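Local structure of ABC transporter, substrate-binding protein (Clostridium perfringens, 4EDP) at residues A[72-76]-A[90-96]; A[106-111]-A[128-134]; A[123-127]-A[262-266]; A[142-148]-A[248-254]; A[193-197]-A[331-335]. The protein probably captures a solute outside the cell membrane and delivers it to a partner ABC transporter for import, as bacterial extracellular solute-binding proteins do. All coordinates share one frame; numbering follows the deposited sequence. Where two conformers were deposited one is given.

Overall arrangement
The five contacts run across a periplasmic-binding-protein fold. Contacts 1, 2 and 3 form one connected cluster: strand 89-93 of contact 1 pairs with strand 262-269 of contact 3, contacts 2 and 3 share helix 125-130, and Phe-106 of contact 2 packs on Leu-92. Contact 3 is the most buried and purely van der Waals, whereas contact 1 lets arginine and asparagine side chains hold backbone atoms and contact 2 relies on tyrosines and a water. Contact 4, with its centre about 31 Å from that of contact 1, is a backbone-bonded edge of the same sheet. Contact 5 lies at the surface, joins two helices through a salt bridge, and touches contact 1 through Phe-332.

Contact 1 (A[72-76]-A[90-96]); sequences NSERL and TYLAESF. With ACT (acetate ion), chain E.
Arg-75 reaches from helix 72-81 to the backbone of strand 89-93 and holds the carbonyl of Tyr-91 with both terminal nitrogens, NH1 at 2.8 Å from Tyr-91 O and NH2 bonded to the same oxygen. This is helix-on-strand packing in a periplasmic-binding-protein fold, the helix lying against inner strand 89-93, which is flanked by strands 37-41 and 262-269. The oxygen lies at the guanidinium edge, in its plane, and a bend at chi3 (-66°) turns the group to meet it. NE and NH2 have further partners, Gly-70 O and Ser-40 OG, and Trp-42 adds a cation-pi contact.

One helical turn earlier, Asn-72 OD1 accepts from Ala-93 N at 3.0 Å, a nearly straight bond (170°) to the N-cap residue of helix 94-103. The same side chain stacks on Phe-96, its amide plane almost parallel to the ring. Leu-76 CD2 comes to the edge of that ring, 4.1 Å from Phe-96 CD1, while Leu-92 CD2 lies against Asn-72 OD1. Tyr-91 points elsewhere, its OH bonded to an acetate ion, probably from the crystallisation liquor. Over the centre of the Phe-96 ring sits Asn-72 CB, 3.5 Å from the centroid.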
# COMPACT_ATOMS: atom_id res chain seq x y z
N ASN A 72 -2.62 12.17 2.65
CA ASN A 72 -2.35 11.52 3.94
C ASN A 72 -1.78 12.44 5.00
O ASN A 72 -2.33 12.58 6.10
CB ASN A 72 -1.32 10.39 3.76
CG ASN A 72 -1.91 9.12 3.19
OD1 ASN A 72 -2.75 8.47 3.84
ND2 ASN A 72 -1.41 8.70 2.03
N SER A 73 -0.67 13.07 4.65
CA SER A 73 0.06 13.89 5.59
C SER A 73 -0.68 15.11 6.12
O SER A 73 -0.68 15.37 7.33
CB SER A 73 1.40 14.30 4.99
OG SER A 73 2.12 15.11 5.89
N GLU A 74 -1.34 15.84 5.23
CA GLU A 74 -2.05 17.03 5.66
C GLU A 74 -3.26 16.68 6.51
O GLU A 74 -3.53 17.35 7.49
CB GLU A 74 -2.40 17.94 4.48
CG GLU A 74 -3.30 17.37 3.42
CD GLU A 74 -3.30 18.23 2.15
OE1 GLU A 74 -3.85 17.80 1.12
OE2 GLU A 74 -2.73 19.34 2.19
N ARG A 75 -3.99 15.63 6.14
CA ARG A 75 -5.14 15.22 6.93
C ARG A 75 -4.69 14.73 8.31
O ARG A 75 -5.27 15.11 9.32
CB ARG A 75 -5.96 14.15 6.20
CG ARG A 75 -6.62 14.71 4.96
CD ARG A 75 -7.55 13.75 4.25
NE ARG A 75 -6.88 12.59 3.67
CZ ARG A 75 -6.85 11.38 4.21
NH1 ARG A 75 -6.23 10.39 3.58
NH2 ARG A 75 -7.46 11.16 5.37
N LEU A 76 -3.65 13.90 8.35
CA LEU A 76 -3.15 13.39 9.63
C LEU A 76 -2.62 14.52 10.52
O LEU A 76 -2.90 14.56 11.71
CB LEU A 76 -2.04 12.36 9.41
CG LEU A 76 -1.44 11.82 10.73
CD1 LEU A 76 -2.52 11.15 11.59
CD2 LEU A 76 -0.28 10.86 10.47
N THR A 90 -11.45 7.88 9.53
CA THR A 90 -10.30 8.31 8.78
C THR A 90 -9.68 7.24 7.90
O THR A 90 -9.32 6.15 8.38
CB THR A 90 -9.22 8.80 9.77
OG1 THR A 90 -9.74 9.89 10.55
CG2 THR A 90 -7.95 9.23 9.05
N TYR A 91 -9.58 7.56 6.62
CA TYR A 91 -8.93 6.69 5.62
C TYR A 91 -7.47 7.14 5.46
O TYR A 91 -7.21 8.31 5.19
CB TYR A 91 -9.60 6.83 4.24
CG TYR A 91 -10.89 6.10 3.95
CD1 TYR A 91 -12.11 6.55 4.43
CD2 TYR A 91 -10.90 4.99 3.12
CE1 TYR A 91 -13.30 5.89 4.11
CE2 TYR A 91 -12.07 4.33 2.80
CZ TYR A 91 -13.28 4.78 3.30
OH TYR A 91 -14.43 4.14 2.97
N LEU A 92 -6.52 6.22 5.64
CA LEU A 92 -5.09 6.52 5.47
C LEU A 92 -4.33 5.29 4.99
O LEU A 92 -4.78 4.15 5.16
CB LEU A 92 -4.43 6.94 6.80
CG LEU A 92 -4.83 8.26 7.48
CD1 LEU A 92 -4.36 8.31 8.95
CD2 LEU A 92 -4.30 9.43 6.67
N ALA A 93 -3.18 5.54 4.38
CA ALA A 93 -2.25 4.47 4.07
C ALA A 93 -1.82 3.95 5.45
O ALA A 93 -1.72 4.72 6.41
CB ALA A 93 -1.05 4.99 3.29
N GLU A 94 -1.59 2.65 5.57
CA GLU A 94 -1.24 2.08 6.88
C GLU A 94 -0.06 2.80 7.58
O GLU A 94 -0.09 2.98 8.81
CB GLU A 94 -0.93 0.58 6.75
CG GLU A 94 -0.74 -0.07 8.10
CD GLU A 94 -0.30 -1.51 8.07
OE1 GLU A 94 0.03 -2.03 6.98
OE2 GLU A 94 -0.26 -2.11 9.17
N SER A 95 0.96 3.20 6.82
CA SER A 95 2.14 3.87 7.41
C SER A 95 1.73 5.12 8.19
O SER A 95 2.27 5.40 9.25
CB SER A 95 3.18 4.25 6.36
OG SER A 95 2.68 5.23 5.47
N PHE A 96 0.76 5.86 7.65
CA PHE A 96 0.25 7.06 8.29
C PHE A 96 -0.74 6.69 9.38
O PHE A 96 -0.76 7.32 10.44
CB PHE A 96 -0.42 7.99 7.27
CG PHE A 96 0.54 8.67 6.35
CD1 PHE A 96 1.12 9.88 6.70
CD2 PHE A 96 0.89 8.10 5.14
CE1 PHE A 96 2.02 10.51 5.86
CE2 PHE A 96 1.79 8.73 4.31
CZ PHE A 96 2.35 9.93 4.67
C ACT E . -13.63 2.32 0.03
O ACT E . -14.26 2.27 1.12
OXT ACT E . -13.40 1.22 -0.54
CH3 ACT E . -13.16 3.61 -0.58

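Contact 2 (A[106-111]-A[128-134]); sequences FDKLDY and VEAGYGP. With ACT (acetate ion), chain H.
Tyr-111 lays its ring against Val-128 and its hydroxyl on Tyr-132 O. From CB its ring runs toward Val-128, whose CG1 sits over the middle of one face, 3.7 Å from the centroid, a CH-pi contact. CG and CD2 lie under that methyl, and CE2 also meets Val-128 CG2. At the ring edge, CE1 lies 3.7 Å from Tyr-132 O. At the tip, OH donates to Tyr-132 O at 2.6 Å and brushes the ring of Pro-134, with CB 3.4 Å from OH.

In the turn after the helix, where Gly-131 takes positive phi, Leu-109 N bonds Gly-131 O at 2.9 Å, and a water donates to both Leu-109 O and Gly-131 O. Lys-108 CB lies over a face of the Tyr-132 ring, whose OH binds an acetate ion. Of the carbonyls in this turn, Gly-131 O takes an amide and a water and Tyr-132 O a tyrosine hydroxyl, joining loop 106-111 to the connection between helix 125-130 and strand 135-145 of the binding-protein fold.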
# COMPACT_ATOMS: atom_id res chain seq x y z
N PHE A 106 -6.86 7.44 17.43
CA PHE A 106 -7.82 6.42 17.01
C PHE A 106 -8.16 5.41 18.09
O PHE A 106 -7.33 5.06 18.92
CB PHE A 106 -7.27 5.64 15.81
CG PHE A 106 -6.86 6.50 14.64
CD1 PHE A 106 -7.71 7.49 14.17
CD2 PHE A 106 -5.70 6.23 13.94
CE1 PHE A 106 -7.35 8.27 13.08
CE2 PHE A 106 -5.34 7.01 12.83
CZ PHE A 106 -6.17 8.02 12.41
N ASP A 107 -9.38 4.90 18.03
CA ASP A 107 -9.80 3.90 18.99
C ASP A 107 -9.36 2.48 18.68
O ASP A 107 -9.32 2.08 17.51
CB ASP A 107 -11.33 3.77 18.99
CG ASP A 107 -12.04 4.72 19.92
OD1 ASP A 107 -11.39 5.50 20.65
OD2 ASP A 107 -13.28 4.64 19.93
N LYS A 108 -9.03 1.71 19.72
CA LYS A 108 -8.73 0.29 19.54
C LYS A 108 -10.14 -0.26 19.29
O LYS A 108 -11.05 0.00 20.09
CB LYS A 108 -8.07 -0.31 20.78
CG LYS A 108 -7.61 -1.76 20.62
CD LYS A 108 -7.08 -2.30 21.94
CE LYS A 108 -6.62 -3.76 21.85
NZ LYS A 108 -5.40 -3.92 21.02
N LEU A 109 -10.34 -1.00 18.21
CA LEU A 109 -11.69 -1.43 17.83
C LEU A 109 -12.24 -2.72 18.41
O LEU A 109 -11.51 -3.69 18.62
CB LEU A 109 -11.77 -1.52 16.32
CG LEU A 109 -11.44 -0.24 15.53
CD1 LEU A 109 -11.65 -0.52 14.03
CD2 LEU A 109 -12.29 0.95 16.00
N ASP A 110 -13.54 -2.70 18.66
CA ASP A 110 -14.26 -3.86 19.15
C ASP A 110 -14.72 -4.59 17.89
O ASP A 110 -15.72 -4.23 17.29
CB ASP A 110 -15.43 -3.45 20.01
CG ASP A 110 -16.26 -4.62 20.48
OD1 ASP A 110 -15.96 -5.77 20.11
OD2 ASP A 110 -17.23 -4.37 21.22
N TYR A 111 -13.96 -5.60 17.49
CA TYR A 111 -14.29 -6.33 16.27
C TYR A 111 -15.57 -7.17 16.35
O TYR A 111 -16.01 -7.72 15.33
CB TYR A 111 -13.08 -7.15 15.76
CG TYR A 111 -12.11 -6.31 14.97
CD1 TYR A 111 -11.09 -5.61 15.58
CD2 TYR A 111 -12.29 -6.14 13.60
CE1 TYR A 111 -10.23 -4.80 14.84
CE2 TYR A 111 -11.44 -5.37 12.86
CZ TYR A 111 -10.42 -4.69 13.48
OH TYR A 111 -9.58 -3.92 12.69
N VAL A 128 -6.19 -6.56 11.61
CA VAL A 128 -7.19 -6.86 12.64
C VAL A 128 -6.46 -7.25 13.95
O VAL A 128 -6.80 -6.80 15.05
CB VAL A 128 -8.12 -7.98 12.19
CG1 VAL A 128 -9.10 -8.35 13.31
CG2 VAL A 128 -8.89 -7.58 10.92
N GLU A 129 -5.44 -8.10 13.81
CA GLU A 129 -4.66 -8.55 14.95
C GLU A 129 -3.98 -7.36 15.63
O GLU A 129 -3.78 -7.37 16.86
CB GLU A 129 -3.64 -9.62 14.50
CG GLU A 129 -2.75 -10.11 15.63
CD GLU A 129 -1.79 -11.22 15.23
OE1 GLU A 129 -2.04 -11.92 14.22
OE2 GLU A 129 -0.78 -11.39 15.94
N ALA A 130 -3.61 -6.33 14.86
CA ALA A 130 -2.97 -5.13 15.40
C ALA A 130 -3.93 -4.39 16.32
O ALA A 130 -3.51 -3.71 17.27
CB ALA A 130 -2.41 -4.23 14.31
N GLY A 131 -5.23 -4.53 16.05
CA GLY A 131 -6.26 -4.01 16.95
C GLY A 131 -6.92 -2.69 16.66
O GLY A 131 -7.91 -2.35 17.30
N TYR A 132 -6.37 -1.93 15.72
CA TYR A 132 -6.95 -0.66 15.34
C TYR A 132 -7.69 -0.83 13.99
O TYR A 132 -8.27 -1.89 13.74
CB TYR A 132 -5.89 0.45 15.36
CG TYR A 132 -5.38 0.70 16.77
CD1 TYR A 132 -4.40 -0.11 17.33
CD2 TYR A 132 -5.91 1.72 17.55
CE1 TYR A 132 -3.96 0.09 18.63
CE2 TYR A 132 -5.47 1.93 18.84
CZ TYR A 132 -4.49 1.12 19.37
OH TYR A 132 -4.05 1.33 20.66
N GLY A 133 -7.70 0.20 13.16
CA GLY A 133 -8.43 0.15 11.92
C GLY A 133 -8.01 -0.94 10.96
O GLY A 133 -6.83 -1.16 10.77
N PRO A 134 -8.98 -1.62 10.34
CA PRO A 134 -8.61 -2.70 9.43
C PRO A 134 -8.27 -2.23 8.02
O PRO A 134 -8.71 -1.13 7.60
CB PRO A 134 -9.90 -3.53 9.35
CG PRO A 134 -10.99 -2.53 9.52
CD PRO A 134 -10.44 -1.46 10.46
C ACT H . -3.83 4.42 22.01
O ACT H . -4.74 3.59 21.79
OXT ACT H . -4.18 5.43 22.65
CH3 ACT H . -2.41 4.22 21.54
O HOH W 1 -8.82 -4.47 18.87

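Contact 3 (A[123-127]-A[262-266]); sequences KAKST and LNFNT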
# COMPACT_ATOMS: atom_id res chain seq x y z
N LYS A 123 -3.55 -12.35 5.04
CA LYS A 123 -2.59 -11.25 5.11
C LYS A 123 -3.21 -9.95 5.66
O LYS A 123 -2.61 -9.28 6.51
CB LYS A 123 -1.94 -10.98 3.75
CG LYS A 123 -1.26 -12.17 3.15
CD LYS A 123 -0.18 -12.74 4.00
CE LYS A 123 0.35 -14.01 3.36
NZ LYS A 123 1.35 -14.65 4.21
N ALA A 124 -4.38 -9.60 5.15
CA ALA A 124 -5.09 -8.39 5.59
C ALA A 124 -5.47 -8.52 7.07
O ALA A 124 -5.55 -7.51 7.79
CB ALA A 124 -6.34 -8.13 4.68
N LYS A 125 -5.71 -9.73 7.55
CA LYS A 125 -6.05 -9.92 8.96
C LYS A 125 -4.93 -9.50 9.91
O LYS A 125 -5.16 -9.32 11.10
CB LYS A 125 -6.57 -11.33 9.23
CG LYS A 125 -8.02 -11.50 8.80
CD LYS A 125 -8.51 -12.93 8.95
CE LYS A 125 -10.00 -13.03 8.69
NZ LYS A 125 -10.52 -14.43 8.70
N SER A 126 -3.72 -9.32 9.40
CA SER A 126 -2.65 -8.78 10.24
C SER A 126 -3.08 -7.40 10.83
O SER A 126 -2.68 -7.05 11.94
CB SER A 126 -1.36 -8.65 9.44
OG SER A 126 -1.50 -7.72 8.37
N THR A 127 -3.87 -6.61 10.10
CA THR A 127 -4.32 -5.32 10.62
C THR A 127 -5.37 -5.52 11.72
O THR A 127 -5.46 -4.71 12.62
CB THR A 127 -4.84 -4.39 9.50
OG1 THR A 127 -5.98 -4.97 8.87
CG2 THR A 127 -3.75 -4.18 8.45
N LEU A 262 3.11 -6.63 0.34
CA LEU A 262 1.86 -5.91 0.26
C LEU A 262 1.91 -4.63 1.06
O LEU A 262 2.74 -4.47 1.97
CB LEU A 262 0.73 -6.74 0.89
CG LEU A 262 0.54 -8.17 0.38
CD1 LEU A 262 -0.62 -8.85 1.12
CD2 LEU A 262 0.35 -8.16 -1.12
N ASN A 263 1.05 -3.69 0.69
CA ASN A 263 0.81 -2.49 1.49
C ASN A 263 -0.72 -2.35 1.54
O ASN A 263 -1.42 -2.84 0.66
CB ASN A 263 1.53 -1.24 1.00
CG ASN A 263 1.09 -0.79 -0.35
OD1 ASN A 263 0.09 -0.06 -0.49
ND2 ASN A 263 1.88 -1.13 -1.36
N PHE A 264 -1.21 -1.74 2.61
CA PHE A 264 -2.65 -1.58 2.84
C PHE A 264 -3.05 -0.14 3.09
O PHE A 264 -2.24 0.67 3.53
CB PHE A 264 -3.04 -2.33 4.13
CG PHE A 264 -2.66 -3.80 4.15
CD1 PHE A 264 -3.34 -4.71 3.37
CD2 PHE A 264 -1.65 -4.26 4.96
CE1 PHE A 264 -3.00 -6.06 3.37
CE2 PHE A 264 -1.32 -5.61 4.97
CZ PHE A 264 -1.99 -6.50 4.16
N ASN A 265 -4.33 0.17 2.84
CA ASN A 265 -4.93 1.41 3.26
C ASN A 265 -5.95 0.92 4.29
O ASN A 265 -6.58 -0.12 4.09
CB ASN A 265 -5.61 2.19 2.13
CG ASN A 265 -4.62 2.69 1.10
OD1 ASN A 265 -3.43 2.87 1.40
ND2 ASN A 265 -5.10 2.95 -0.10
N THR A 266 -6.13 1.67 5.37
CA THR A 266 -7.02 1.26 6.43
C THR A 266 -8.03 2.33 6.80
O THR A 266 -7.90 3.48 6.40
CB THR A 266 -6.20 0.96 7.72
OG1 THR A 266 -5.65 2.18 8.24
CG2 THR A 266 -5.09 -0.06 7.47
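Phe-264 points from strand 262-269 toward the turn 123-127 that leads into helix 125-130, and the contact is arranged round its ring. With CG opposite the carbonyl carbon (chi1 -56°), the ring leaves the strand toward that turn. Its far end meets the backbone there: CZ is 3.7 Å from Lys-123 O, and CE1 is 3.8 Å from Ala-124 CA, with the Ala-124 methyl a little farther away. Along the other flank, Ser-126 OG lies 4.0 Å from CE2, and Thr-127 CG2 reaches CD2. Lys-123 O, Ala-124 CA, Ser-126 OG and Thr-127 CG2 all approach the ring obliquely.

Leu-262 and Lys-123 cross at about a right angle, Leu-262 CD1 lying 3.6 Å from Lys-123 CB. The lysine chain bends at chi2 (-59°) and carries its amine on toward Ala-327 O, a weak bond. At the other end of the strand segment, Thr-127 CG2 and Thr-266 CG2 are in loose methyl contact.

Ser-126 OG donates to Lys-123 O at 2.7 Å, and Thr-127 OG1 donates to Ala-124 O, with Ala-135 N as its second partner. In this sheet-and-helix layer of the periplasmic-binding-protein fold, Phe-264 also packs on Ala-135 and Leu-138 of strand 135-145. Strand 262-269 runs antiparallel to strand 89-93, and from helix 94-103 Glu-94 touches Thr-127 and Ala-97 touches Thr-266.

Contact 4 (A[142-148]-A[248-254]); sequences GIVVDPS and KPEVINV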
# COMPACT_ATOMS: atom_id res chain seq x y z
N GLY A 142 6.12 -5.88 -7.79
CA GLY A 142 6.70 -6.94 -8.58
C GLY A 142 7.91 -6.35 -9.24
O GLY A 142 8.25 -5.16 -9.02
N ILE A 143 8.60 -7.18 -10.03
CA ILE A 143 9.73 -6.69 -10.81
C ILE A 143 9.21 -6.58 -12.25
O ILE A 143 8.92 -7.59 -12.92
CB ILE A 143 10.93 -7.63 -10.79
CG1 ILE A 143 11.37 -7.94 -9.35
CG2 ILE A 143 12.09 -6.99 -11.60
CD1 ILE A 143 12.50 -8.99 -9.25
N VAL A 144 9.04 -5.36 -12.72
CA VAL A 144 8.61 -5.13 -14.09
C VAL A 144 9.86 -5.24 -14.92
O VAL A 144 10.86 -4.55 -14.65
CB VAL A 144 7.96 -3.75 -14.24
CG1 VAL A 144 7.51 -3.51 -15.73
CG2 VAL A 144 6.79 -3.65 -13.28
N VAL A 145 9.84 -6.14 -15.91
CA VAL A 145 11.00 -6.45 -16.71
C VAL A 145 10.76 -6.39 -18.21
O VAL A 145 9.70 -6.80 -18.68
CB VAL A 145 11.47 -7.92 -16.40
CG1 VAL A 145 12.67 -8.32 -17.29
CG2 VAL A 145 11.81 -8.10 -14.93
N ASP A 146 11.73 -5.85 -18.94
CA ASP A 146 11.68 -5.84 -20.42
C ASP A 146 12.45 -7.10 -20.81
O ASP A 146 13.68 -7.13 -20.74
CB ASP A 146 12.38 -4.61 -21.00
CG ASP A 146 12.52 -4.67 -22.51
OD1 ASP A 146 11.97 -5.60 -23.14
OD2 ASP A 146 13.21 -3.79 -23.07
N PRO A 147 11.74 -8.17 -21.20
CA PRO A 147 12.41 -9.43 -21.47
C PRO A 147 13.27 -9.43 -22.73
O PRO A 147 14.14 -10.29 -22.86
CB PRO A 147 11.23 -10.42 -21.59
CG PRO A 147 10.10 -9.58 -22.08
CD PRO A 147 10.29 -8.23 -21.46
N SER A 148 13.09 -8.44 -23.60
CA SER A 148 13.86 -8.38 -24.84
C SER A 148 15.33 -8.04 -24.62
O SER A 148 16.12 -8.14 -25.56
CB SER A 148 13.23 -7.39 -25.83
OG SER A 148 13.31 -6.07 -25.35
N LYS A 248 4.90 0.36 -23.04
CA LYS A 248 5.77 -0.68 -23.57
C LYS A 248 5.12 -2.03 -23.30
O LYS A 248 5.45 -2.68 -22.31
CB LYS A 248 7.12 -0.60 -22.89
CG LYS A 248 8.16 -1.50 -23.45
CD LYS A 248 9.50 -1.22 -22.83
CE LYS A 248 10.62 -2.00 -23.52
NZ LYS A 248 10.71 -1.67 -24.96
N PRO A 249 4.21 -2.48 -24.19
CA PRO A 249 3.45 -3.72 -23.93
C PRO A 249 4.23 -5.03 -23.75
O PRO A 249 3.69 -5.97 -23.18
CB PRO A 249 2.46 -3.79 -25.11
CG PRO A 249 3.00 -2.88 -26.12
CD PRO A 249 3.71 -1.80 -25.40
N GLU A 250 5.48 -5.07 -24.21
CA GLU A 250 6.30 -6.27 -24.05
C GLU A 250 6.78 -6.53 -22.61
O GLU A 250 7.33 -7.60 -22.33
CB GLU A 250 7.51 -6.24 -25.01
CG GLU A 250 7.12 -6.28 -26.51
CD GLU A 250 8.32 -6.37 -27.47
OE1 GLU A 250 8.10 -6.24 -28.70
OE2 GLU A 250 9.46 -6.57 -27.01
N VAL A 251 6.59 -5.58 -21.69
CA VAL A 251 7.06 -5.78 -20.32
C VAL A 251 6.24 -6.89 -19.63
O VAL A 251 5.09 -7.13 -19.99
CB VAL A 251 7.07 -4.50 -19.43
CG1 VAL A 251 8.07 -3.45 -19.98
CG2 VAL A 251 5.64 -3.94 -19.26
N ILE A 252 6.90 -7.59 -18.71
CA ILE A 252 6.30 -8.63 -17.89
C ILE A 252 6.45 -8.26 -16.41
O ILE A 252 7.32 -7.44 -16.03
CB ILE A 252 6.96 -10.03 -18.17
CG1 ILE A 252 8.43 -10.06 -17.76
CG2 ILE A 252 6.80 -10.37 -19.65
CD1 ILE A 252 9.11 -11.45 -17.97
N ASN A 253 5.60 -8.85 -15.58
CA ASN A 253 5.58 -8.62 -14.15
C ASN A 253 6.00 -9.89 -13.44
O ASN A 253 5.23 -10.85 -13.32
CB ASN A 253 4.17 -8.22 -13.73
CG ASN A 253 4.08 -7.77 -12.30
OD1 ASN A 253 5.01 -7.16 -11.76
ND2 ASN A 253 2.93 -8.03 -11.68
N VAL A 254 7.24 -9.88 -12.97
CA VAL A 254 7.82 -11.03 -12.29
C VAL A 254 7.55 -10.93 -10.79
O VAL A 254 7.84 -9.91 -10.16
CB VAL A 254 9.37 -11.11 -12.56
CG1 VAL A 254 10.02 -12.17 -11.70
CG2 VAL A 254 9.65 -11.36 -14.05
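Ile-143 and Val-254, then Val-145 and Ile-252, face each other as antiparallel hydrogen-bonded pairs, with Val-144 and Asn-253 the non-hydrogen-bonded pair between them. Four backbone bonds tie the strands; Ile-143 N to Val-254 O is 2.8 Å and practically straight (179°).

Ile-143, Val-145, Ile-252 and Val-254 share one face of the sheet. There Val-145 CG2 meets Val-254 CG2 at 4.0 Å, and Val-145 CB lies against Ile-252 CG1. Val-144 is on the other face, where its CG1 rests 3.9 Å from Val-251 CB. Both these valines also pack against Phe-226 and Phe-241, so helices 219-227 and 238-247 cover that face. Asn-253 OD1 comes alongside Gly-142 CA at 3.6 Å.

Strand 252-254 is thus a short edge strand added to strand 135-145, the long strand of the central sheet of this binding-protein fold, which on its other side pairs with strand 233-237. A type I turn from Lys-248 to Val-251 leads into it from helix 238-247.

Beyond the strands, Asp-146 makes an Asx turn: its OD1 accepts from Ser-148 N, which comes from above the carboxylate plane, and from Ser-148 OG at 2.6 Å, on the syn side but tilted out of the plane toward the same face. With CG extended away from the backbone N (chi1 172°), OD2 touches Lys-248 CE, and its salt bridge to NZ is long, 3.8 Å. Pro-147 CD packs on Glu-250 O at 3.1 Å.

Contact 5 (A[193-197]-A[331-335]); sequences VKTDN and DFKFV. With ACT (acetate ion), chain G.
Lys-194 and Asp-331 form the charged part of this contact, with NZ 2.8 Å from OD2. The ammonium uses the anti lone pair of OD2, the one turned away from OD1, and the two side chains cross at about a right angle. The lysine is stretched out beyond CG, which lets it run past the ring of Phe-334 to the carboxylate.

Asp-331 is the N-cap of helix 332-350, and its other oxygen serves the helix. OD1 accepts from Phe-334 N at 3.2 Å, the donor coming from above the carboxylate plane, and more weakly from Lys-333 N. One carboxylate therefore both caps the helix and binds the lysine, which would probably stabilise its negative charge. Asp-331 N donates to an acetate ion at 2.9 Å in a straight line; the acetate methyl touches Val-193 CG2.

The packing centres on Phe-334. Lys-194 CG stands over the middle of one ring face, 3.7 Å from the centroid, in a CH-pi contact. Val-193 CG2 lies 3.8 Å from Phe-334 CE2, and Val-193 O comes close to CZ. At the ring edge is Asn-197 OD1, 3.7 Å from CZ.

The short helix 193-196 thus docks on the first turn of the C-terminal helix 332-350. Val-193 also packs on helix 178-189 and on Trp-342 farther along helix 332-350, and Asn-197 O bonds the indole NE1 of Trp-342.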
# COMPACT_ATOMS: atom_id res chain seq x y z
N VAL A 193 15.33 -7.09 9.57
CA VAL A 193 15.59 -5.71 10.03
C VAL A 193 15.36 -5.55 11.54
O VAL A 193 15.89 -4.62 12.14
CB VAL A 193 14.78 -4.66 9.24
CG1 VAL A 193 15.15 -4.71 7.76
CG2 VAL A 193 13.27 -4.88 9.45
N LYS A 194 14.57 -6.42 12.16
CA LYS A 194 14.35 -6.29 13.61
C LYS A 194 15.55 -6.78 14.41
O LYS A 194 15.65 -6.51 15.61
CB LYS A 194 13.08 -7.01 14.06
CG LYS A 194 11.80 -6.39 13.53
CD LYS A 194 10.57 -7.08 14.07
CE LYS A 194 9.31 -6.36 13.64
NZ LYS A 194 8.07 -6.99 14.21
N THR A 195 16.46 -7.50 13.77
CA THR A 195 17.66 -7.98 14.45
C THR A 195 18.74 -6.92 14.56
O THR A 195 19.41 -6.81 15.59
CB THR A 195 18.23 -9.21 13.69
OG1 THR A 195 17.26 -10.28 13.75
CG2 THR A 195 19.54 -9.68 14.31
N ASP A 196 18.93 -6.15 13.49
CA ASP A 196 19.99 -5.14 13.46
C ASP A 196 19.53 -3.76 12.99
O ASP A 196 20.34 -2.94 12.53
CB ASP A 196 21.11 -5.64 12.55
CG ASP A 196 20.71 -5.69 11.06
OD1 ASP A 196 19.51 -5.50 10.73
OD2 ASP A 196 21.60 -5.95 10.23
N ASN A 197 18.23 -3.51 13.09
CA ASN A 197 17.63 -2.25 12.69
C ASN A 197 17.85 -1.91 11.21
O ASN A 197 17.67 -0.76 10.80
CB ASN A 197 18.11 -1.14 13.65
CG ASN A 197 17.63 -1.37 15.08
OD1 ASN A 197 16.49 -1.78 15.28
ND2 ASN A 197 18.48 -1.10 16.06
N ASP A 331 5.68 -4.58 9.26
CA ASP A 331 5.24 -4.12 10.57
C ASP A 331 5.56 -2.64 10.67
O ASP A 331 6.71 -2.25 10.94
CB ASP A 331 5.98 -4.89 11.67
CG ASP A 331 5.65 -4.40 13.08
OD1 ASP A 331 4.95 -3.38 13.24
OD2 ASP A 331 6.12 -5.05 14.04
N PHE A 332 4.55 -1.80 10.43
CA PHE A 332 4.78 -0.35 10.48
C PHE A 332 5.01 0.25 11.86
O PHE A 332 5.55 1.35 11.99
CB PHE A 332 3.75 0.40 9.65
CG PHE A 332 4.05 0.35 8.21
CD1 PHE A 332 4.99 1.21 7.67
CD2 PHE A 332 3.45 -0.58 7.40
CE1 PHE A 332 5.30 1.16 6.34
CE2 PHE A 332 3.75 -0.64 6.08
CZ PHE A 332 4.68 0.22 5.54
N LYS A 333 4.62 -0.48 12.91
CA LYS A 333 4.91 -0.01 14.24
C LYS A 333 6.44 -0.00 14.36
O LYS A 333 7.05 0.98 14.82
CB LYS A 333 4.30 -0.91 15.31
CG LYS A 333 4.46 -0.35 16.72
CD LYS A 333 3.73 -1.15 17.79
CE LYS A 333 3.92 -0.46 19.14
NZ LYS A 333 3.15 -1.08 20.25
N PHE A 334 7.07 -1.09 13.93
CA PHE A 334 8.52 -1.18 13.97
C PHE A 334 9.20 -0.24 12.97
O PHE A 334 10.09 0.53 13.35
CB PHE A 334 9.04 -2.60 13.75
CG PHE A 334 10.54 -2.67 13.71
CD1 PHE A 334 11.28 -2.66 14.88
CD2 PHE A 334 11.21 -2.63 12.50
CE1 PHE A 334 12.67 -2.67 14.83
CE2 PHE A 334 12.60 -2.64 12.45
CZ PHE A 334 13.32 -2.66 13.60
N VAL A 335 8.77 -0.28 11.72
CA VAL A 335 9.38 0.52 10.67
C VAL A 335 9.32 2.02 10.96
O VAL A 335 10.31 2.73 10.80
CB VAL A 335 8.80 0.16 9.27
CG1 VAL A 335 9.19 1.21 8.22
CG2 VAL A 335 9.28 -1.27 8.84
C ACT G . 8.81 -6.48 9.61
O ACT G . 8.33 -5.58 8.94
OXT ACT G . 7.97 -7.25 10.17
CH3 ACT G . 10.29 -6.68 9.70